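Local coordinates for protein fatty acid synthase 1, isoform A (Drosophila melanogaster, PDB 6FN6) that probably builds long-chain saturated fatty acids from acetyl-CoA and malonyl-CoA with NADPH, this piece being its modifying region of dehydratase, enoylreductase and ketoreductase, at residues N269-D274 with Q430-G435; L287-Q292 with T552-K557; E407-T412 with A436-V441. All coordinates share one frame; numbering follows the deposited sequence.

Interaction 1. Residues N269-D274 with Q430-G435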
ATOM      1  N   ASN A 269     -54.274  26.123  51.653  1.00 47.62           N
ATOM      2  CA  ASN A 269     -55.498  26.224  50.870  1.00 50.31           C
ATOM      3  C   ASN A 269     -55.690  27.679  50.463  1.00 46.50           C
ATOM      4  O   ASN A 269     -56.071  27.981  49.331  1.00 50.01           O
ATOM      5  CB  ASN A 269     -56.708  25.725  51.662  1.00 52.48           C
ATOM      6  CG  ASN A 269     -56.634  24.239  51.981  1.00 53.44           C
ATOM      7  OD1 ASN A 269     -57.044  23.810  53.058  1.00 56.90           O
ATOM      8  ND2 ASN A 269     -56.138  23.445  51.037  1.00 51.47           N
ATOM      9  N   ILE A 270     -55.434  28.579  51.407  1.00 35.79           N
ATOM     10  CA  ILE A 270     -55.483  30.006  51.141  1.00 36.41           C
ATOM     11  C   ILE A 270     -54.055  30.531  51.064  1.00 36.55           C
ATOM     12  O   ILE A 270     -53.416  30.773  52.088  1.00 36.97           O
ATOM     13  CB  ILE A 270     -56.301  30.758  52.211  1.00 37.19           C
ATOM     14  CG1 ILE A 270     -57.643  30.055  52.468  1.00 37.12           C
ATOM     15  CG2 ILE A 270     -56.520  32.203  51.790  1.00 37.90           C
ATOM     16  CD1 ILE A 270     -58.515  29.873  51.232  1.00 36.88           C
ATOM     17  N   ASN A 271     -53.555  30.698  49.846  1.00 49.08           N
ATOM     18  CA  ASN A 271     -52.177  31.128  49.643  1.00 50.27           C
ATOM     19  C   ASN A 271     -52.160  32.497  48.975  1.00 54.16           C
ATOM     20  O   ASN A 271     -52.576  32.642  47.826  1.00 53.82           O
ATOM     21  CB  ASN A 271     -51.419  30.100  48.802  1.00 45.64           C
ATOM     22  CG  ASN A 271     -49.915  30.273  48.878  1.00 45.05           C
ATOM     23  OD1 ASN A 271     -49.396  30.923  49.786  1.00 44.05           O
ATOM     24  ND2 ASN A 271     -49.205  29.669  47.933  1.00 42.46           N
ATOM     25  N   THR A 272     -51.672  33.498  49.702  1.00 51.48           N
ATOM     26  CA  THR A 272     -51.638  34.868  49.199  1.00 52.99           C
ATOM     27  C   THR A 272     -50.280  35.201  48.595  1.00 57.68           C
ATOM     28  O   THR A 272     -50.007  36.354  48.258  1.00 58.55           O
ATOM     29  CB  THR A 272     -51.939  35.884  50.314  1.00 51.79           C
ATOM     30  OG1 THR A 272     -50.942  35.781  51.339  1.00 51.93           O
ATOM     31  CG2 THR A 272     -53.317  35.628  50.917  1.00 49.29           C
ATOM     32  N   THR A 273     -49.431  34.188  48.466  1.00 48.86           N
ATOM     33  CA  THR A 273     -48.123  34.359  47.847  1.00 50.87           C
ATOM     34  C   THR A 273     -48.058  33.570  46.545  1.00 46.42           C
ATOM     35  O   THR A 273     -48.415  32.391  46.502  1.00 43.62           O
ATOM     36  CB  THR A 273     -46.987  33.904  48.779  1.00 56.27           C
ATOM     37  OG1 THR A 273     -47.076  34.604  50.026  1.00 57.61           O
ATOM     38  CG2 THR A 273     -45.628  34.174  48.142  1.00 60.30           C
ATOM     39  N   ASP A 274     -47.602  34.226  45.484  1.00 52.11           N
ATOM     40  CA  ASP A 274     -47.449  33.564  44.197  1.00 47.06           C
ATOM     41  C   ASP A 274     -46.504  32.377  44.341  1.00 39.84           C
ATOM     42  O   ASP A 274     -45.541  32.426  45.103  1.00 40.03           O
ATOM     43  CB  ASP A 274     -46.929  34.543  43.142  1.00 48.90           C
ATOM     44  CG  ASP A 274     -47.940  35.616  42.794  1.00 47.87           C
ATOM     45  OD1 ASP A 274     -48.974  35.710  43.487  1.00 47.87           O
ATOM     46  OD2 ASP A 274     -47.695  36.374  41.833  1.00 48.71           O
ATOM     47  N   GLN A 430     -59.800  26.173  47.840  1.00 36.66           N
ATOM     48  CA  GLN A 430     -58.493  26.815  47.793  1.00 36.24           C
ATOM     49  C   GLN A 430     -58.584  28.207  47.183  1.00 37.08           C
ATOM     50  O   GLN A 430     -59.450  28.480  46.352  1.00 36.44           O
ATOM     51  CB  GLN A 430     -57.500  25.968  46.988  1.00 36.53           C
ATOM     52  CG  GLN A 430     -57.017  24.719  47.711  1.00 38.56           C
ATOM     53  CD  GLN A 430     -55.673  24.226  47.211  1.00 42.95           C
ATOM     54  OE1 GLN A 430     -54.875  23.691  47.982  1.00 44.45           O
ATOM     55  NE2 GLN A 430     -55.416  24.398  45.916  1.00 45.09           N
ATOM     56  N   GLU A 431     -57.677  29.080  47.604  1.00 46.13           N
ATOM     57  CA  GLU A 431     -57.528  30.397  46.999  1.00 49.01           C
ATOM     58  C   GLU A 431     -56.056  30.698  46.777  1.00 45.93           C
ATOM     59  O   GLU A 431     -55.305  30.914  47.729  1.00 48.04           O
ATOM     60  CB  GLU A 431     -58.158  31.485  47.868  1.00 48.88           C
ATOM     61  CG  GLU A 431     -59.674  31.499  47.842  1.00 50.44           C
ATOM     62  CD  GLU A 431     -60.264  32.483  48.834  1.00 51.69           C
ATOM     63  OE1 GLU A 431     -59.492  33.250  49.448  1.00 51.25           O
ATOM     64  OE2 GLU A 431     -61.502  32.498  48.988  1.00 52.53           O
ATOM     65  N   GLN A 432     -55.645  30.696  45.515  1.00 37.26           N
ATOM     66  CA  GLN A 432     -54.260  30.968  45.163  1.00 36.17           C
ATOM     67  C   GLN A 432     -54.159  32.278  44.396  1.00 38.69           C
ATOM     68  O   GLN A 432     -54.852  32.487  43.399  1.00 39.13           O
ATOM     69  CB  GLN A 432     -53.671  29.819  44.337  1.00 36.05           C
ATOM     70  CG  GLN A 432     -52.272  30.091  43.782  1.00 35.51           C
ATOM     71  CD  GLN A 432     -51.260  30.408  44.864  1.00 35.59           C
ATOM     72  OE1 GLN A 432     -50.957  29.566  45.712  1.00 35.05           O
ATOM     73  NE2 GLN A 432     -50.726  31.627  44.841  1.00 36.42           N
ATOM     74  N   SER A 433     -53.299  33.163  44.881  1.00 38.04           N
ATOM     75  CA  SER A 433     -53.103  34.459  44.253  1.00 40.10           C
ATOM     76  C   SER A 433     -52.449  34.280  42.891  1.00 41.04           C
ATOM     77  O   SER A 433     -51.628  33.381  42.700  1.00 38.54           O
ATOM     78  CB  SER A 433     -52.242  35.366  45.133  1.00 40.45           C
ATOM     79  OG  SER A 433     -50.948  34.817  45.307  1.00 41.36           O
ATOM     80  N   LEU A 434     -52.834  35.131  41.947  1.00 42.08           N
ATOM     81  CA  LEU A 434     -52.187  35.193  40.645  1.00 46.41           C
ATOM     82  C   LEU A 434     -51.641  36.603  40.505  1.00 52.82           C
ATOM     83  O   LEU A 434     -52.114  37.399  39.693  1.00 53.88           O
ATOM     84  CB  LEU A 434     -53.171  34.859  39.522  1.00 43.80           C
ATOM     85  CG  LEU A 434     -53.754  33.443  39.568  1.00 38.97           C
ATOM     86  CD1 LEU A 434     -54.834  33.256  38.514  1.00 39.41           C
ATOM     87  CD2 LEU A 434     -52.652  32.409  39.389  1.00 38.11           C
ATOM     88  N   GLY A 435     -50.639  36.902  41.326  1.00 51.53           N
ATOM     89  CA  GLY A 435     -50.173  38.262  41.488  1.00 58.20           C
ATOM     90  C   GLY A 435     -51.176  38.958  42.377  1.00 62.69           C
ATOM     91  O   GLY A 435     -51.806  38.325  43.223  1.00 63.06           O
TER
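Short strand 270-271 forms an outer edge of a mixed sheet by parallel pairing with strand 426-433, Ile270 lying beside Glu431 and Asn271 beside Gln432. Three backbone bonds join them: Glu431 N to Asn269 O, Asn271 N to Glu431 O, and Ser433 N to Asn271 O. On one face, Ile270 CD1 packs 3.7 Å from Glu431 CB, while the carboxylate of Glu431 reaches on to Arg418 and Tyr413. On the other, Gln432 turns back at chi2 (58°), which swings CD toward the edge strand. Gln432 OE1 receives Asn271 ND2 (2.8 Å) in the carbonyl plane, on a lone pair, the two amide planes standing nearly perpendicular. Gln432 NE2 spans two carbonyls, Thr273 O at 2.9 Å and Ser433 O at 2.9 Å. An alanine in place of Gln432 would probably leave Asn271 ND2 and Thr273 O without this partner and the turn after the strand less firmly tied. Further on, Asp274 OD1 is gripped twice, by Ser433 OG (2.8 Å) and Gly435 N (3.0 Å). Helix 279-296 packs on the side chains of Gln430 and Gln432, whereas Glu431 faces helix 410-423 across the sheet.

Interaction 2. Residues L287-Q292 with T552-K557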
ATOM      1  N   LEU A 287     -52.436  26.266  38.438  1.00 42.99           N
ATOM      2  CA  LEU A 287     -53.237  25.279  37.720  1.00 42.02           C
ATOM      3  C   LEU A 287     -52.772  23.862  38.037  1.00 39.21           C
ATOM      4  O   LEU A 287     -53.583  22.945  38.157  1.00 39.56           O
ATOM      5  CB  LEU A 287     -53.173  25.520  36.208  1.00 42.65           C
ATOM      6  CG  LEU A 287     -53.823  26.805  35.691  1.00 44.78           C
ATOM      7  CD1 LEU A 287     -53.297  27.148  34.312  1.00 46.83           C
ATOM      8  CD2 LEU A 287     -55.335  26.661  35.664  1.00 45.59           C
ATOM      9  N   ASP A 288     -51.461  23.687  38.154  1.00 33.36           N
ATOM     10  CA  ASP A 288     -50.892  22.386  38.475  1.00 34.88           C
ATOM     11  C   ASP A 288     -51.351  21.921  39.855  1.00 32.22           C
ATOM     12  O   ASP A 288     -51.685  20.754  40.048  1.00 31.95           O
ATOM     13  CB  ASP A 288     -49.367  22.442  38.414  1.00 45.22           C
ATOM     14  CG  ASP A 288     -48.742  21.072  38.251  1.00 51.24           C
ATOM     15  OD1 ASP A 288     -49.322  20.082  38.745  1.00 52.04           O
ATOM     16  OD2 ASP A 288     -47.671  20.983  37.616  1.00 54.50           O
ATOM     17  N   VAL A 289     -51.364  22.842  40.812  1.00 32.68           N
ATOM     18  CA  VAL A 289     -51.801  22.521  42.162  1.00 32.09           C
ATOM     19  C   VAL A 289     -53.282  22.160  42.147  1.00 32.87           C
ATOM     20  O   VAL A 289     -53.709  21.225  42.822  1.00 32.21           O
ATOM     21  CB  VAL A 289     -51.532  23.690  43.131  1.00 32.32           C
ATOM     22  CG1 VAL A 289     -52.193  23.430  44.480  1.00 32.30           C
ATOM     23  CG2 VAL A 289     -50.042  23.908  43.305  1.00 32.15           C
ATOM     24  N   ALA A 290     -54.060  22.905  41.370  1.00 47.85           N
ATOM     25  CA  ALA A 290     -55.503  22.712  41.330  1.00 48.87           C
ATOM     26  C   ALA A 290     -55.860  21.314  40.842  1.00 45.87           C
ATOM     27  O   ALA A 290     -56.653  20.613  41.469  1.00 49.08           O
ATOM     28  CB  ALA A 290     -56.148  23.760  40.439  1.00 49.21           C
ATOM     29  N   ILE A 291     -55.274  20.912  39.721  1.00 35.89           N
ATOM     30  CA  ILE A 291     -55.558  19.607  39.139  1.00 35.11           C
ATOM     31  C   ILE A 291     -55.102  18.509  40.094  1.00 34.63           C
ATOM     32  O   ILE A 291     -55.749  17.468  40.215  1.00 34.93           O
ATOM     33  CB  ILE A 291     -54.895  19.461  37.756  1.00 33.59           C
ATOM     34  CG1 ILE A 291     -55.519  20.440  36.755  1.00 34.45           C
ATOM     35  CG2 ILE A 291     -55.002  18.025  37.242  1.00 33.69           C
ATOM     36  CD1 ILE A 291     -56.981  20.183  36.439  1.00 35.28           C
ATOM     37  N   GLN A 292     -53.985  18.745  40.772  1.00 41.03           N
ATOM     38  CA  GLN A 292     -53.473  17.783  41.739  1.00 41.98           C
ATOM     39  C   GLN A 292     -54.489  17.506  42.841  1.00 41.82           C
ATOM     40  O   GLN A 292     -54.709  16.354  43.211  1.00 43.39           O
ATOM     41  CB  GLN A 292     -52.165  18.280  42.351  1.00 39.37           C
ATOM     42  CG  GLN A 292     -50.949  17.983  41.502  1.00 35.16           C
ATOM     43  CD  GLN A 292     -49.667  18.474  42.135  1.00 38.37           C
ATOM     44  OE1 GLN A 292     -49.437  18.275  43.327  1.00 40.80           O
ATOM     45  NE2 GLN A 292     -48.827  19.128  41.341  1.00 40.94           N
ATOM     46  N   THR A 552     -52.021  21.270  51.844  1.00 37.18           N
ATOM     47  CA  THR A 552     -51.618  19.971  51.329  1.00 37.32           C
ATOM     48  C   THR A 552     -50.161  20.021  50.892  1.00 36.62           C
ATOM     49  O   THR A 552     -49.574  21.099  50.787  1.00 36.16           O
ATOM     50  CB  THR A 552     -52.480  19.546  50.128  1.00 38.54           C
ATOM     51  OG1 THR A 552     -52.305  20.484  49.059  1.00 38.82           O
ATOM     52  CG2 THR A 552     -53.946  19.498  50.512  1.00 39.45           C
ATOM     53  N   PHE A 553     -49.578  18.850  50.657  1.00 37.86           N
ATOM     54  CA  PHE A 553     -48.243  18.766  50.075  1.00 37.09           C
ATOM     55  C   PHE A 553     -48.355  18.514  48.579  1.00 37.80           C
ATOM     56  O   PHE A 553     -48.829  17.464  48.151  1.00 43.09           O
ATOM     57  CB  PHE A 553     -47.423  17.668  50.745  1.00 37.31           C
ATOM     58  CG  PHE A 553     -46.855  18.070  52.070  1.00 36.66           C
ATOM     59  CD1 PHE A 553     -45.759  18.908  52.139  1.00 35.77           C
ATOM     60  CD2 PHE A 553     -47.422  17.614  53.249  1.00 40.37           C
ATOM     61  CE1 PHE A 553     -45.232  19.286  53.357  1.00 37.33           C
ATOM     62  CE2 PHE A 553     -46.900  17.988  54.473  1.00 39.58           C
ATOM     63  CZ  PHE A 553     -45.804  18.826  54.526  1.00 37.12           C
ATOM     64  N   ARG A 554     -47.927  19.492  47.789  1.00 36.69           N
ATOM     65  CA  ARG A 554     -48.022  19.402  46.337  1.00 37.52           C
ATOM     66  C   ARG A 554     -46.632  19.388  45.700  1.00 36.96           C
ATOM     67  O   ARG A 554     -45.685  19.964  46.237  1.00 35.97           O
ATOM     68  CB  ARG A 554     -48.846  20.567  45.787  1.00 38.23           C
ATOM     69  CG  ARG A 554     -50.250  20.674  46.374  1.00 38.92           C
ATOM     70  CD  ARG A 554     -51.277  19.874  45.579  1.00 40.54           C
ATOM     71  NE  ARG A 554     -51.017  18.434  45.576  1.00 40.72           N
ATOM     72  CZ  ARG A 554     -51.554  17.562  46.426  1.00 40.91           C
ATOM     73  NH1 ARG A 554     -52.389  17.962  47.379  1.00 40.74           N
ATOM     74  NH2 ARG A 554     -51.253  16.274  46.325  1.00 41.45           N
ATOM     75  N   HIS A 555     -46.513  18.716  44.560  1.00 37.76           N
ATOM     76  CA  HIS A 555     -45.238  18.617  43.855  1.00 37.36           C
ATOM     77  C   HIS A 555     -45.188  19.584  42.675  1.00 37.81           C
ATOM     78  O   HIS A 555     -46.049  19.552  41.797  1.00 39.17           O
ATOM     79  CB  HIS A 555     -44.993  17.184  43.378  1.00 39.66           C
ATOM     80  CG  HIS A 555     -46.138  16.593  42.617  1.00 45.92           C
ATOM     81  ND1 HIS A 555     -46.488  17.011  41.352  1.00 48.49           N
ATOM     82  CD2 HIS A 555     -47.003  15.603  42.939  1.00 49.12           C
ATOM     83  CE1 HIS A 555     -47.525  16.309  40.930  1.00 50.96           C
ATOM     84  NE2 HIS A 555     -47.856  15.448  41.875  1.00 51.11           N
ATOM     85  N   LEU A 556     -44.176  20.446  42.672  1.00 41.99           N
ATOM     86  CA  LEU A 556     -44.032  21.475  41.646  1.00 48.42           C
ATOM     87  C   LEU A 556     -42.906  21.149  40.663  1.00 53.21           C
ATOM     88  O   LEU A 556     -41.831  20.690  41.057  1.00 44.09           O
ATOM     89  CB  LEU A 556     -43.773  22.831  42.301  1.00 48.16           C
ATOM     90  CG  LEU A 556     -45.005  23.638  42.723  1.00 50.79           C
ATOM     91  CD1 LEU A 556     -45.963  22.807  43.561  1.00 53.28           C
ATOM     92  CD2 LEU A 556     -44.576  24.876  43.493  1.00 49.48           C
ATOM     93  N   LYS A 557     -43.164  21.399  39.382  1.00 63.87           N
ATOM     94  CA  LYS A 557     -42.182  21.167  38.326  1.00 69.63           C
ATOM     95  C   LYS A 557     -41.022  22.153  38.441  1.00 69.91           C
ATOM     96  O   LYS A 557     -41.238  23.362  38.539  1.00 74.02           O
ATOM     97  CB  LYS A 557     -42.829  21.295  36.942  1.00 74.35           C
ATOM     98  CG  LYS A 557     -43.812  20.186  36.580  1.00 79.32           C
ATOM     99  CD  LYS A 557     -44.672  20.592  35.383  1.00 84.76           C
ATOM    100  CE  LYS A 557     -45.801  19.606  35.103  1.00 89.43           C
ATOM    101  NZ  LYS A 557     -46.670  19.368  36.286  1.00 90.14           N
TER
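Gln292, on helix 279-296, lays its amide against His555 of strand 549-557 and uses both ends of it. OE1 takes two donors. Arg554 NE meets Gln292 OE1 at 2.8 Å, with the oxygen at the edge of the guanidinium and in its plane, and His555 N meets the same oxygen at 3.2 Å, on a lone pair in the carbonyl plane. The amide nitrogen gives two bonds in turn, from Gln292 NE2 to His555 O (2.8 Å) and, one helical turn back, from Gln292 NE2 to Asp288 OD1 (2.8 Å), which is approached from above the carboxylate plane. Thr552, Arg554 and Leu556 bond through their backbones to strand 257-268, whereas the N and O of His555 are met by the glutamine side chain, much as a neighbouring strand would meet them.

The imidazole folds over this amide. With chi1 at 51°, CG sits between the backbone N and the carbonyl carbon, and the ring lies only 17° from the amide plane, Gln292 OE1 being 3.5 Å from the ring plane, over its centre. Arg554, bent at chi2 and chi3, slides past Gln292 in the opposite direction. Its NH1 has a salt bridge to Glu296, and Val289 CG1 rests against Arg554 CD at 3.8 Å. Asp288 also forms a salt bridge with Lys557, but the lysine is poorly ordered and the modelled spacing doubtful.

The Gln292 amide and the backbone N and O of His555 are thereby matched without a direct backbone-to-backbone bond between helix and strand. Turning the amide over would set its nitrogen against two N-H donors, which probably fixes its orientation, and the nearby arginine is likely to polarise its carbonyl further.

Interaction 3. Residues E407-T412 with A436-V441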
ATOM      1  N   GLU A 407     -60.763  31.420  37.673  1.00 48.93           N
ATOM      2  CA  GLU A 407     -59.821  32.529  37.731  1.00 50.38           C
ATOM      3  C   GLU A 407     -60.626  33.818  37.774  1.00 54.18           C
ATOM      4  O   GLU A 407     -61.445  34.079  36.892  1.00 59.01           O
ATOM      5  CB  GLU A 407     -58.861  32.512  36.537  1.00 50.52           C
ATOM      6  CG  GLU A 407     -58.010  33.771  36.398  1.00 52.09           C
ATOM      7  CD  GLU A 407     -56.924  33.646  35.337  1.00 51.73           C
ATOM      8  OE1 GLU A 407     -56.549  32.506  34.988  1.00 51.26           O
ATOM      9  OE2 GLU A 407     -56.444  34.693  34.849  1.00 52.32           O
ATOM     10  N   GLU A 408     -60.392  34.621  38.804  1.00 53.76           N
ATOM     11  CA  GLU A 408     -61.167  35.836  39.015  1.00 54.24           C
ATOM     12  C   GLU A 408     -60.259  37.024  39.290  1.00 54.63           C
ATOM     13  O   GLU A 408     -59.083  36.855  39.609  1.00 53.55           O
ATOM     14  CB  GLU A 408     -62.137  35.651  40.189  1.00 51.60           C
ATOM     15  CG  GLU A 408     -63.120  34.503  40.024  1.00 50.73           C
ATOM     16  CD  GLU A 408     -64.197  34.793  39.004  1.00 52.26           C
ATOM     17  OE1 GLU A 408     -64.530  35.981  38.809  1.00 53.73           O
ATOM     18  OE2 GLU A 408     -64.712  33.833  38.395  1.00 53.58           O
ATOM     19  N   THR A 409     -60.807  38.225  39.147  1.00 63.46           N
ATOM     20  CA  THR A 409     -60.106  39.425  39.579  1.00 66.13           C
ATOM     21  C   THR A 409     -60.318  39.574  41.081  1.00 65.88           C
ATOM     22  O   THR A 409     -61.431  39.404  41.578  1.00 66.72           O
ATOM     23  CB  THR A 409     -60.603  40.685  38.846  1.00 70.99           C
ATOM     24  OG1 THR A 409     -61.973  40.934  39.185  1.00 73.13           O
ATOM     25  CG2 THR A 409     -60.482  40.507  37.341  1.00 72.65           C
ATOM     26  N   LEU A 410     -59.247  39.891  41.799  1.00 64.53           N
ATOM     27  CA  LEU A 410     -59.281  39.928  43.258  1.00 63.64           C
ATOM     28  C   LEU A 410     -60.315  40.907  43.822  1.00 62.37           C
ATOM     29  O   LEU A 410     -61.098  40.535  44.697  1.00 62.78           O
ATOM     30  CB  LEU A 410     -57.896  40.274  43.808  1.00 63.08           C
ATOM     31  CG  LEU A 410     -57.735  40.218  45.331  1.00 62.82           C
ATOM     32  CD1 LEU A 410     -58.204  38.886  45.906  1.00 61.96           C
ATOM     33  CD2 LEU A 410     -56.290  40.474  45.714  1.00 61.98           C
ATOM     34  N   PRO A 411     -60.327  42.158  43.331  1.00 60.15           N
ATOM     35  CA  PRO A 411     -61.307  43.085  43.911  1.00 60.09           C
ATOM     36  C   PRO A 411     -62.743  42.585  43.790  1.00 58.49           C
ATOM     37  O   PRO A 411     -63.484  42.630  44.768  1.00 58.17           O
ATOM     38  CB  PRO A 411     -61.098  44.375  43.103  1.00 61.33           C
ATOM     39  CG  PRO A 411     -60.342  43.969  41.892  1.00 61.44           C
ATOM     40  CD  PRO A 411     -59.497  42.819  42.311  1.00 59.57           C
ATOM     41  N   THR A 412     -63.123  42.108  42.609  1.00 55.88           N
ATOM     42  CA  THR A 412     -64.481  41.622  42.386  1.00 58.10           C
ATOM     43  C   THR A 412     -64.764  40.369  43.207  1.00 53.38           C
ATOM     44  O   THR A 412     -65.818  40.255  43.834  1.00 53.85           O
ATOM     45  CB  THR A 412     -64.739  41.311  40.899  1.00 59.88           C
ATOM     46  OG1 THR A 412     -63.797  40.333  40.438  1.00 60.46           O
ATOM     47  CG2 THR A 412     -64.619  42.572  40.061  1.00 62.00           C
ATOM     48  N   ALA A 436     -51.325  40.261  42.195  1.00 83.17           N
ATOM     49  CA  ALA A 436     -52.389  40.990  42.860  1.00 84.92           C
ATOM     50  C   ALA A 436     -53.453  41.262  41.810  1.00 82.50           C
ATOM     51  O   ALA A 436     -53.199  41.115  40.616  1.00 84.47           O
ATOM     52  CB  ALA A 436     -51.877  42.273  43.479  1.00 88.67           C
ATOM     53  N   THR A 437     -54.646  41.641  42.247  1.00 68.61           N
ATOM     54  CA  THR A 437     -55.768  41.891  41.340  1.00 66.90           C
ATOM     55  C   THR A 437     -56.326  40.620  40.695  1.00 60.16           C
ATOM     56  O   THR A 437     -57.311  40.691  39.961  1.00 60.40           O
ATOM     57  CB  THR A 437     -55.398  42.881  40.202  1.00 71.45           C
ATOM     58  OG1 THR A 437     -54.189  42.473  39.550  1.00 72.61           O
ATOM     59  CG2 THR A 437     -55.235  44.294  40.753  1.00 72.65           C
ATOM     60  N   ARG A 438     -55.708  39.468  40.943  1.00 55.61           N
ATOM     61  CA  ARG A 438     -56.232  38.212  40.400  1.00 52.00           C
ATOM     62  C   ARG A 438     -55.991  37.047  41.354  1.00 45.29           C
ATOM     63  O   ARG A 438     -55.047  37.056  42.145  1.00 44.02           O
ATOM     64  CB  ARG A 438     -55.616  37.900  39.036  1.00 54.91           C
ATOM     65  CG  ARG A 438     -56.176  38.738  37.899  1.00 60.61           C
ATOM     66  CD  ARG A 438     -55.987  38.056  36.554  1.00 63.97           C
ATOM     67  NE  ARG A 438     -56.754  38.717  35.501  1.00 69.72           N
ATOM     68  CZ  ARG A 438     -58.005  38.408  35.167  1.00 74.16           C
ATOM     69  NH1 ARG A 438     -58.656  37.444  35.805  1.00 75.52           N
ATOM     70  NH2 ARG A 438     -58.612  39.071  34.192  1.00 76.93           N
ATOM     71  N   VAL A 439     -56.864  36.048  41.270  1.00 48.86           N
ATOM     72  CA  VAL A 439     -56.812  34.895  42.161  1.00 45.93           C
ATOM     73  C   VAL A 439     -57.382  33.654  41.478  1.00 43.87           C
ATOM     74  O   VAL A 439     -58.335  33.747  40.706  1.00 42.37           O
ATOM     75  CB  VAL A 439     -57.567  35.191  43.483  1.00 40.78           C
ATOM     76  CG1 VAL A 439     -59.033  35.512  43.206  1.00 41.95           C
ATOM     77  CG2 VAL A 439     -57.440  34.020  44.452  1.00 38.74           C
ATOM     78  N   LEU A 440     -56.794  32.496  41.762  1.00 44.77           N
ATOM     79  CA  LEU A 440     -57.343  31.233  41.281  1.00 41.76           C
ATOM     80  C   LEU A 440     -58.121  30.562  42.412  1.00 41.67           C
ATOM     81  O   LEU A 440     -57.573  30.294  43.484  1.00 42.86           O
ATOM     82  CB  LEU A 440     -56.234  30.312  40.767  1.00 38.82           C
ATOM     83  CG  LEU A 440     -56.687  29.061  40.003  1.00 37.96           C
ATOM     84  CD1 LEU A 440     -57.371  29.435  38.689  1.00 40.30           C
ATOM     85  CD2 LEU A 440     -55.515  28.121  39.745  1.00 36.04           C
ATOM     86  N   VAL A 441     -59.404  30.307  42.172  1.00 37.50           N
ATOM     87  CA  VAL A 441     -60.279  29.758  43.198  1.00 37.31           C
ATOM     88  C   VAL A 441     -60.732  28.354  42.823  1.00 36.98           C
ATOM     89  O   VAL A 441     -61.277  28.132  41.741  1.00 37.43           O
ATOM     90  CB  VAL A 441     -61.499  30.677  43.429  1.00 38.17           C
ATOM     91  CG1 VAL A 441     -62.359  30.151  44.567  1.00 38.07           C
ATOM     92  CG2 VAL A 441     -61.051  32.104  43.715  1.00 38.67           C
TER
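Glu408 and Val439 form the antiparallel hydrogen-bonded pair that joins strand 402-409 to strand 438-445. Glu408 N reaches Val439 O at 2.9 Å and 174°, and Val439 N returns to Glu408 O at 2.9 Å. Beside it, Glu407 and Leu440 are a non-hydrogen-bonded pair. At the start of helix 410-423, Leu410 N bonds to Thr437 O (2.8 Å), standing well above the plane of that carbonyl.

Across the pair itself the charged contact is weak. Glu407, extended with CG anti to the backbone N (chi1 170°), brings OE2 to 3.7 Å from Arg438 NH1. This is a long ion pair in which the oxygen lies well out of the guanidinium plane and no N-H points at it; the firmer partner of Glu407 is Arg283. Glu408, on the other face, is held by Leu383 N and Ser384 OG.

Van der Waals packing completes the contact. Thr409 CG2 lies 3.7 Å above the guanidinium plane of Arg438, offset toward its rim, and Glu407 CB meets Leu440 CD1 at 4.0 Å. Leu410 CB bears on the backbone of Thr437, 3.5 Å from its C, and Tyr413 of helix 410-423 packs on the side chains of Glu408 and Val439.

Strand 438-445 runs antiparallel between 402-409 and 426-433, at one side of an otherwise parallel sheet. That strand order is the signature of the class I methyltransferase fold, consistent with the pseudo-methyltransferase domain known from animal fatty acid synthases.

How the interactions relate
From the N terminus, 269-274 forms the edge strand of interaction 1 and leads into helix 279-296, whose residues 287-292 begin interaction 2. The chain then builds most of the probable methyltransferase-like sheet, and 407-412 opens interaction 3. The hairpin follows: 430-435 closes the long loop of interaction 1, and 436-441 at once closes the short loop of interaction 3, so these two cross. Only at 552-557 does interaction 2 close; it crosses interaction 1 and encloses interaction 3. Interactions 1 and 3 extend one sheet through adjoining strands, while interaction 2 ties the helix covering that sheet to a strand of the pseudo-ketoreductase region, with Gln430 packing on Val289 between them.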